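Local coordinates for glycerol uptake operon antiterminator-related protein (Thermotoga maritima, PDB 1VKF), which belongs to the TIM-barrel family of glycerol-3-phosphate-responsive antiterminators and probably helps regulate transcription of glycerol uptake genes, at residues L43-K46 with F47-I51. Residues are numbered along the deposited sequence; the frame is centred on the assembly and turned at random.
Sequences LNLK and FHLKI
Asn44 O takes two backbone donors from the first turn of helix 45-54: a straight bond from His48 N at 3.0 Å (N-H...O 167°) and a weak, bent one from Phe47 N. The same oxygen lies over one face of the His48 imidazole, toward its rim, and Asn44 CB adds a CH-pi contact on the ring, 4.1 Å from the centroid. With CG anti to its own carbonyl carbon (chi1 -66°), His48 turns its ring back over Asn44, and ND1 is hydrogen-bonded to Ser40 OG. Replacing the imidazole with an alanine side chain is likely to leave Asn44 CB without its aromatic partner and Ser40 OG without this bond. Phe47 also leans back, its CD2 edge 3.7 Å from Asn44 OD1 with the amide and ring planes 58° apart, while Asn44 ND2 bonds Asp41 OD1. A water donates to Leu43 O at 2.8 Å and accepts from Phe47 N, lying over one face of the Phe47 ring, toward its rim, and bridging the helix start. One residue on, Leu49 N hydrogen-bonds Leu45 O at 2.8 Å, and on the buried side Leu45 CG meets Leu49 CD1 at 3.7 Å. Both leucines pack on Val61 of strand 58-62 and Ala82 of helix 73-82, and Leu45 also reaches Leu37, fitting the helix against the barrel as the crossover between parallel strands 34-41 and 58-62.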
loop_
_atom_site.group_PDB
_atom_site.type_symbol
_atom_site.label_atom_id
_atom_site.label_comp_id
_atom_site.label_asym_id
_atom_site.label_seq_id
_atom_site.Cartn_x
_atom_site.Cartn_y
_atom_site.Cartn_z
ATOM N N LEU A 43 -15.695 -9.021 9.576
ATOM C CA LEU A 43 -17.154 -8.998 9.547
ATOM C C LEU A 43 -17.571 -7.887 8.606
ATOM O O LEU A 43 -18.669 -7.961 8.069
ATOM C CB LEU A 43 -17.697 -8.714 10.953
ATOM C CG LEU A 43 -17.317 -9.796 12.016
ATOM C CD1 LEU A 43 -17.770 -9.410 13.447
ATOM C CD2 LEU A 43 -17.988 -11.029 11.602
ATOM N N ASN A 44 -16.770 -6.843 8.522
ATOM C CA ASN A 44 -17.241 -5.635 7.821
ATOM C C ASN A 44 -16.481 -5.251 6.579
ATOM O O ASN A 44 -16.859 -4.226 5.943
ATOM C CB ASN A 44 -17.273 -4.456 8.775
ATOM C CG ASN A 44 -18.344 -4.584 9.883
ATOM O OD1 ASN A 44 -19.494 -4.254 9.684
ATOM N ND2 ASN A 44 -17.950 -5.086 11.014
ATOM N N LEU A 45 -15.453 -6.032 6.191
ATOM C CA LEU A 45 -14.563 -5.650 5.128
ATOM C C LEU A 45 -15.359 -5.500 3.824
ATOM O O LEU A 45 -15.167 -4.548 3.058
ATOM C CB LEU A 45 -13.494 -6.702 4.942
ATOM C CG LEU A 45 -12.532 -6.466 3.779
ATOM C CD1 LEU A 45 -11.738 -5.214 3.886
ATOM C CD2 LEU A 45 -11.649 -7.700 3.586
ATOM N N LYS A 46 -16.287 -6.419 3.589
ATOM C CA LYS A 46 -17.046 -6.374 2.348
ATOM C C LYS A 46 -17.880 -5.082 2.246
ATOM O O LYS A 46 -18.006 -4.503 1.172
ATOM C CB LYS A 46 -17.949 -7.602 2.240
ATOM C CG LYS A 46 -18.618 -7.706 0.841
ATOM C CD LYS A 46 -19.622 -8.871 0.757
ATOM C CE LYS A 46 -19.946 -9.191 -0.699
ATOM N NZ LYS A 46 -18.786 -9.829 -1.393
ATOM N N PHE A 47 -18.429 -4.606 3.341
ATOM C CA PHE A 47 -19.219 -3.390 3.327
ATOM C C PHE A 47 -18.335 -2.165 3.122
ATOM O O PHE A 47 -18.686 -1.231 2.415
ATOM C CB PHE A 47 -19.944 -3.221 4.642
ATOM C CG PHE A 47 -20.814 -4.395 5.021
ATOM C CD1 PHE A 47 -21.722 -4.939 4.121
ATOM C CD2 PHE A 47 -20.749 -4.929 6.309
ATOM C CE1 PHE A 47 -22.528 -6.019 4.488
ATOM C CE2 PHE A 47 -21.560 -6.017 6.679
ATOM C CZ PHE A 47 -22.433 -6.560 5.762
ATOM N N HIS A 48 -17.183 -2.182 3.776
ATOM C CA HIS A 48 -16.200 -1.117 3.593
ATOM C C HIS A 48 -15.782 -1.036 2.138
ATOM O O HIS A 48 -15.736 0.074 1.546
ATOM C CB HIS A 48 -14.994 -1.317 4.505
ATOM C CG HIS A 48 -15.315 -1.192 5.963
ATOM N ND1 HIS A 48 -14.461 -1.669 6.941
ATOM C CD2 HIS A 48 -16.363 -0.628 6.616
ATOM C CE1 HIS A 48 -14.971 -1.404 8.132
ATOM N NE2 HIS A 48 -16.121 -0.767 7.965
ATOM N N LEU A 49 -15.468 -2.175 1.537
ATOM C CA LEU A 49 -15.073 -2.200 0.141
ATOM C C LEU A 49 -16.176 -1.757 -0.830
ATOM O O LEU A 49 -15.896 -1.047 -1.799
ATOM C CB LEU A 49 -14.564 -3.562 -0.284
ATOM C CG LEU A 49 -13.224 -3.920 0.411
ATOM C CD1 LEU A 49 -12.873 -5.362 0.245
ATOM C CD2 LEU A 49 -12.115 -3.072 -0.209
ATOM N N LYS A 50 -17.406 -2.176 -0.586
ATOM C CA LYS A 50 -18.541 -1.706 -1.382
ATOM C C LYS A 50 -18.613 -0.169 -1.386
ATOM O O LYS A 50 -18.839 0.417 -2.443
ATOM C CB LYS A 50 -19.849 -2.267 -0.839
ATOM C CG LYS A 50 -21.086 -1.658 -1.512
ATOM C CD LYS A 50 -22.288 -2.551 -1.471
ATOM C CE LYS A 50 -23.459 -1.976 -2.320
ATOM N NZ LYS A 50 -22.998 -1.429 -3.625
ATOM N N ILE A 51 -18.455 0.467 -0.229
ATOM C CA ILE A 51 -18.519 1.937 -0.137
ATOM C C ILE A 51 -17.447 2.534 -1.089
ATOM O O ILE A 51 -17.708 3.478 -1.851
ATOM C CB ILE A 51 -18.355 2.455 1.308
ATOM C CG1 ILE A 51 -19.567 2.124 2.163
ATOM C CG2 ILE A 51 -18.031 3.964 1.306
ATOM C CD1 ILE A 51 -19.249 2.218 3.703
HETATM O O HOH W 1 -18.914 -7.118 5.388
#